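Macro domain-containing protein (PDB 7OMU) is of unknown function but combines a DarT-family domain with a macro domain that holds adenosine-5-diphosphoribose in this structure. Local coordinates at residues Ala108-Lys113 with Ser183-Ser188; Leu26-His31 with Ala83-Gln88. The protein carries 1 engineered substitution. One frame throughout, in Å; residues are numbered along the deposited sequence.

Contact 1: Ala108-Lys113 with Ser183-Ser188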
loop_
_atom_site.group_PDB
_atom_site.type_symbol
_atom_site.label_atom_id
_atom_site.label_comp_id
_atom_site.label_asym_id
_atom_site.label_seq_id
_atom_site.Cartn_x
_atom_site.Cartn_y
_atom_site.Cartn_z
ATOM N N ALA A 108 -7.336 -0.215 14.026
ATOM C CA ALA A 108 -6.765 1.033 14.570
ATOM C C ALA A 108 -5.248 0.870 14.684
ATOM O O ALA A 108 -4.794 -0.192 15.139
ATOM C CB ALA A 108 -7.399 1.341 15.900
ATOM N N ILE A 109 -4.494 1.880 14.254
ATOM C CA ILE A 109 -3.019 1.961 14.451
ATOM C C ILE A 109 -2.771 2.946 15.596
ATOM O O ILE A 109 -3.154 4.121 15.466
ATOM C CB ILE A 109 -2.311 2.341 13.136
ATOM C CG1 ILE A 109 -2.506 1.243 12.086
ATOM C CG2 ILE A 109 -0.836 2.634 13.362
ATOM C CD1 ILE A 109 -2.562 1.747 10.665
ATOM N N VAL A 110 -2.223 2.447 16.704
ATOM C CA VAL A 110 -1.942 3.244 17.930
ATOM C C VAL A 110 -0.533 3.813 17.785
ATOM O O VAL A 110 0.407 3.015 17.647
ATOM C CB VAL A 110 -2.094 2.399 19.210
ATOM C CG1 VAL A 110 -1.770 3.206 20.463
ATOM C CG2 VAL A 110 -3.485 1.786 19.307
ATOM N N ALA A 111 -0.416 5.139 17.775
ATOM C CA ALA A 111 0.864 5.868 17.666
ATOM C C ALA A 111 1.517 5.947 19.050
ATOM O O ALA A 111 0.819 6.286 20.023
ATOM C CB ALA A 111 0.633 7.237 17.081
ATOM N N VAL A 112 2.810 5.633 19.120
ATOM C CA VAL A 112 3.649 5.693 20.349
ATOM C C VAL A 112 4.775 6.692 20.071
ATOM O O VAL A 112 5.325 6.635 18.965
ATOM C CB VAL A 112 4.179 4.291 20.699
ATOM C CG1 VAL A 112 5.123 4.314 21.891
ATOM C CG2 VAL A 112 3.041 3.310 20.937
ATOM N N LYS A 113 5.088 7.573 21.025
ATOM C CA LYS A 113 6.059 8.689 20.849
ATOM C C LYS A 113 7.466 8.131 20.612
ATOM O O LYS A 113 7.786 7.091 21.202
ATOM C CB LYS A 113 6.058 9.618 22.067
ATOM C CG LYS A 113 4.975 10.689 22.064
ATOM C CD LYS A 113 5.189 11.783 23.097
ATOM C CE LYS A 113 4.861 11.351 24.513
ATOM N NZ LYS A 113 3.404 11.153 24.704
ATOM N N SER A 183 0.686 8.804 21.480
ATOM C CA SER A 183 0.543 10.119 20.796
ATOM C C SER A 183 -0.900 10.315 20.345
ATOM O O SER A 183 -1.475 11.377 20.622
ATOM C CB SER A 183 1.436 10.224 19.586
ATOM O OG SER A 183 2.800 10.031 19.916
ATOM N N ALA A 184 -1.423 9.337 19.612
ATOM C CA ALA A 184 -2.697 9.428 18.871
ATOM C C ALA A 184 -3.121 8.033 18.425
ATOM O O ALA A 184 -2.348 7.083 18.621
ATOM C CB ALA A 184 -2.527 10.347 17.690
ATOM N N ILE A 185 -4.316 7.925 17.851
ATOM C CA ILE A 185 -4.829 6.669 17.237
ATOM C C ILE A 185 -5.269 7.000 15.811
ATOM O O ILE A 185 -6.106 7.911 15.647
ATOM C CB ILE A 185 -5.957 6.061 18.092
ATOM C CG1 ILE A 185 -5.448 5.653 19.476
ATOM C CG2 ILE A 185 -6.617 4.895 17.372
ATOM C CD1 ILE A 185 -6.316 6.154 20.592
ATOM N N TYR A 186 -4.680 6.313 14.833
ATOM C CA TYR A 186 -4.990 6.465 13.392
ATOM C C TYR A 186 -6.098 5.474 13.039
ATOM O O TYR A 186 -6.132 4.364 13.599
ATOM C CB TYR A 186 -3.723 6.302 12.549
ATOM C CG TYR A 186 -2.735 7.426 12.722
ATOM C CD1 TYR A 186 -2.895 8.632 12.058
ATOM C CD2 TYR A 186 -1.652 7.298 13.576
ATOM C CE1 TYR A 186 -1.998 9.676 12.226
ATOM C CE2 TYR A 186 -0.748 8.333 13.753
ATOM C CZ TYR A 186 -0.919 9.523 13.072
ATOM O OH TYR A 186 -0.030 10.537 13.246
ATOM N N VAL A 187 -6.981 5.896 12.134
ATOM C CA VAL A 187 -8.303 5.264 11.869
ATOM C C VAL A 187 -8.659 5.505 10.399
ATOM O O VAL A 187 -8.206 6.515 9.849
ATOM C CB VAL A 187 -9.344 5.847 12.841
ATOM C CG1 VAL A 187 -10.764 5.586 12.385
ATOM C CG2 VAL A 187 -9.147 5.318 14.252
ATOM N N SER A 188 -9.435 4.604 9.792
ATOM C CA SER A 188 -9.661 4.523 8.325
ATOM C C SER A 188 -10.511 5.685 7.792
ATOM O O SER A 188 -10.203 6.139 6.668
ATOM C CB SER A 188 -10.263 3.197 7.954
ATOM O OG SER A 188 -11.446 2.945 8.702
#
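Ala-108 and Ile-185 touch at one end of the antiparallel pairing between Ala-108-Lys-113 and Ser-183-Ser-188, the CB of Ala-108 lying 3.9 Å from CG2 of Ile-185. That methyl branch stands anti to the backbone N of its own residue. Ile-109 forms a hydrogen-bonded pair with Tyr-186: its N donates to Tyr-186 O at 3.0 Å, and its O accepts Tyr-186 N at 2.7 Å. The CA-H of Ile-185 also approaches Ile-109 O. Val-110 and Ile-185 form the next, non-hydrogen-bonded pair, in which CG1, on the other arm of the isoleucine, lies 4.3 Å from CG2 of Val-110. Ile-185 thus packs against both Ala-108 and Val-110 through separate branches. At Ala-111 the backbone N donates to Ala-184 O at 2.9 Å, and Ala-111 O accepts Ser-183 N at 2.9 Å. The CB of Ala-111 meets the edge of the Tyr-186 ring, 3.8 Å from CE2. CG of Tyr-186 lies anti to its carbonyl carbon (chi1 -69°), beside its backbone N; the ring's OH is hydrogen-bonded to Glu-25 OE1. Lys-113 brings its CB and CG alongside the OG of Ser-183, then bends at chi3 and chi4, with NZ hydrogen-bonded to Arg-180 O. Helices 35-41 and 190-200 cover the Val-110 and Ile-185 face, whereas Phe-213 stacks on the Tyr-186 ring on the other. The arrangement is that of two neighbouring inner strands of a mixed four-stranded sheet, helix-covered on one face, in the DarT-family domain.

Contact 2: Leu26-His31 with Ala83-Gln88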
loop_
_atom_site.group_PDB
_atom_site.type_symbol
_atom_site.label_atom_id
_atom_site.label_comp_id
_atom_site.label_asym_id
_atom_site.label_seq_id
_atom_site.Cartn_x
_atom_site.Cartn_y
_atom_site.Cartn_z
ATOM N N LEU A 26 6.180 5.686 16.581
ATOM C CA LEU A 26 6.106 4.212 16.407
ATOM C C LEU A 26 4.627 3.805 16.428
ATOM O O LEU A 26 3.800 4.591 16.924
ATOM C CB LEU A 26 6.913 3.529 17.512
ATOM C CG LEU A 26 8.425 3.734 17.440
ATOM C CD1 LEU A 26 9.076 3.402 18.768
ATOM C CD2 LEU A 26 9.045 2.894 16.340
ATOM N N TYR A 27 4.303 2.629 15.891
ATOM C CA TYR A 27 2.923 2.242 15.504
ATOM C C TYR A 27 2.629 0.807 15.938
ATOM O O TYR A 27 3.427 -0.096 15.628
ATOM C CB TYR A 27 2.758 2.408 13.994
ATOM C CG TYR A 27 3.077 3.791 13.486
ATOM C CD1 TYR A 27 2.137 4.809 13.546
ATOM C CD2 TYR A 27 4.326 4.094 12.967
ATOM C CE1 TYR A 27 2.426 6.088 13.104
ATOM C CE2 TYR A 27 4.626 5.366 12.507
ATOM C CZ TYR A 27 3.674 6.370 12.578
ATOM O OH TYR A 27 3.972 7.626 12.135
ATOM N N TYR A 28 1.512 0.614 16.646
ATOM C CA TYR A 28 0.978 -0.707 17.063
ATOM C C TYR A 28 -0.375 -0.912 16.381
ATOM O O TYR A 28 -1.298 -0.109 16.623
ATOM C CB TYR A 28 0.867 -0.779 18.584
ATOM C CG TYR A 28 0.310 -2.074 19.118
ATOM C CD1 TYR A 28 1.097 -3.209 19.225
ATOM C CD2 TYR A 28 -1.009 -2.163 19.532
ATOM C CE1 TYR A 28 0.588 -4.395 19.741
ATOM C CE2 TYR A 28 -1.535 -3.342 20.034
ATOM C CZ TYR A 28 -0.736 -4.464 20.143
ATOM O OH TYR A 28 -1.274 -5.615 20.645
ATOM N N ILE A 29 -0.469 -1.934 15.525
ATOM C CA ILE A 29 -1.723 -2.347 14.827
ATOM C C ILE A 29 -2.561 -3.165 15.810
ATOM O O ILE A 29 -1.980 -4.053 16.461
ATOM C CB ILE A 29 -1.403 -3.161 13.560
ATOM C CG1 ILE A 29 -0.547 -2.365 12.576
ATOM C CG2 ILE A 29 -2.679 -3.668 12.906
ATOM C CD1 ILE A 29 0.153 -3.229 11.557
ATOM N N THR A 30 -3.865 -2.897 15.892
ATOM C CA THR A 30 -4.816 -3.649 16.754
ATOM C C THR A 30 -6.251 -3.518 16.235
ATOM O O THR A 30 -6.523 -2.610 15.429
ATOM C CB THR A 30 -4.735 -3.171 18.208
ATOM O OG1 THR A 30 -5.352 -4.166 19.029
ATOM C CG2 THR A 30 -5.386 -1.823 18.426
ATOM N N HIS A 31 -7.140 -4.392 16.710
ATOM C CA HIS A 31 -8.605 -4.289 16.496
ATOM C C HIS A 31 -9.097 -3.057 17.256
ATOM O O HIS A 31 -8.597 -2.804 18.365
ATOM C CB HIS A 31 -9.318 -5.578 16.926
ATOM C CG HIS A 31 -10.678 -5.736 16.335
ATOM N ND1 HIS A 31 -11.732 -4.905 16.665
ATOM C CD2 HIS A 31 -11.163 -6.629 15.445
ATOM C CE1 HIS A 31 -12.806 -5.275 16.000
ATOM N NE2 HIS A 31 -12.486 -6.333 15.246
ATOM N N ALA A 83 6.289 -6.200 23.129
ATOM C CA ALA A 83 5.215 -5.532 22.360
ATOM C C ALA A 83 5.821 -4.981 21.069
ATOM O O ALA A 83 6.807 -4.226 21.157
ATOM C CB ALA A 83 4.593 -4.435 23.187
ATOM N N ASN A 84 5.243 -5.339 19.921
ATOM C CA ASN A 84 5.820 -5.081 18.574
ATOM C C ASN A 84 5.339 -3.716 18.070
ATOM O O ASN A 84 4.174 -3.620 17.630
ATOM C CB ASN A 84 5.463 -6.217 17.611
ATOM C CG ASN A 84 6.301 -6.230 16.353
ATOM O OD1 ASN A 84 7.247 -7.003 16.243
ATOM N ND2 ASN A 84 5.952 -5.392 15.394
ATOM N N LEU A 85 6.207 -2.702 18.145
ATOM C CA LEU A 85 5.953 -1.328 17.634
ATOM C C LEU A 85 6.678 -1.154 16.297
ATOM O O LEU A 85 7.913 -1.018 16.316
ATOM C CB LEU A 85 6.451 -0.311 18.666
ATOM C CG LEU A 85 5.895 -0.476 20.078
ATOM C CD1 LEU A 85 6.371 0.645 20.984
ATOM C CD2 LEU A 85 4.377 -0.533 20.062
ATOM N N TYR A 86 5.943 -1.169 15.184
ATOM C CA TYR A 86 6.492 -1.043 13.807
ATOM C C TYR A 86 6.952 0.398 13.557
ATOM O O TYR A 86 6.306 1.327 14.063
ATOM C CB TYR A 86 5.444 -1.414 12.755
ATOM C CG TYR A 86 4.991 -2.853 12.748
ATOM C CD1 TYR A 86 5.820 -3.861 12.283
ATOM C CD2 TYR A 86 3.720 -3.202 13.164
ATOM C CE1 TYR A 86 5.404 -5.183 12.250
ATOM C CE2 TYR A 86 3.289 -4.516 13.141
ATOM C CZ TYR A 86 4.132 -5.512 12.681
ATOM O OH TYR A 86 3.701 -6.808 12.665
ATOM N N PHE A 87 8.018 0.573 12.773
ATOM C CA PHE A 87 8.450 1.886 12.228
ATOM C C PHE A 87 7.544 2.259 11.054
ATOM O O PHE A 87 7.314 3.465 10.822
ATOM C CB PHE A 87 9.906 1.838 11.766
ATOM C CG PHE A 87 10.888 1.628 12.884
ATOM C CD1 PHE A 87 11.279 2.690 13.680
ATOM C CD2 PHE A 87 11.399 0.372 13.150
ATOM C CE1 PHE A 87 12.167 2.497 14.723
ATOM C CE2 PHE A 87 12.288 0.181 14.195
ATOM C CZ PHE A 87 12.677 1.245 14.973
ATOM N N GLN A 88 7.082 1.237 10.327
ATOM C CA GLN A 88 6.165 1.364 9.171
ATOM C C GLN A 88 4.995 0.408 9.368
ATOM O O GLN A 88 5.156 -0.799 9.220
ATOM C CB GLN A 88 6.921 1.052 7.878
ATOM C CG GLN A 88 6.019 0.970 6.657
ATOM C CD GLN A 88 5.321 2.283 6.414
ATOM O OE1 GLN A 88 4.210 2.524 6.900
ATOM N NE2 GLN A 88 5.996 3.149 5.673
#
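Tyr-27 O takes the shorter of two backbone bonds, from Tyr-86 N at 2.8 Å, and the CA-H of Leu-85 also approaches this oxygen, with the CA at 3.5 Å. In return, Tyr-27 N donates to Tyr-86 O at 3.0 Å. Both bonds are bent, about 136° at the hydrogen, and they make a single antiparallel bridge: the segment axes are inclined at 120°, the pairing does not extend past this bridge, and Thr-30 makes no contact with 83-88. The Tyr-27 ring turns its edge to the carbonyl oxygens of Tyr-86 and Phe-87. Leu-26 lies side by side with Phe-87, its CD2 methyl at 3.5 Å from both CD1 and CE1 of the ring, while its CB meets the CB of Leu-85. The other end of Leu-85, CD2, reaches CB of Tyr-28. In Ile-29, CG1 lies anti to the carbonyl carbon and CD1 extends away from CA (chi2 161°). The Ile-29 and Tyr-86 side chains cross obliquely, CD1 of the isoleucine lying 3.7 Å from CE2 of the tyrosine, and the amide ND2 of Asn-84 sits over the centre of one face of the same ring. Helix 92-99 packs on Ile-29 and Tyr-86, strand 170-174 borders Asn-84 and Leu-85, and strand 107-113 runs along 25-31, which places the bridge where the edge strands of two sheets join.

In the fold
Contacts 1 and 2 both reach one sheet, in which strand 107-113 lies between 25-31 and 182-187, and their centres are about 9 Å apart. Two probable hydrogen bonds connect them, Val-112 N to Leu-26 O at 2.6 Å and Val-110 N to Tyr-28 O at 2.7 Å. The Tyr-27 ring also packs on Tyr-186, its CE1 lying 3.9 Å from CE2 of that tyrosine. Contact 2 then carries the connection on to the second sheet through strand 82-86. All four segments belong to the DarT-family region, whereas adenosine-5-diphosphoribose occupies a pocket built from residues between 232 and 390, in the macro-domain part of the chain.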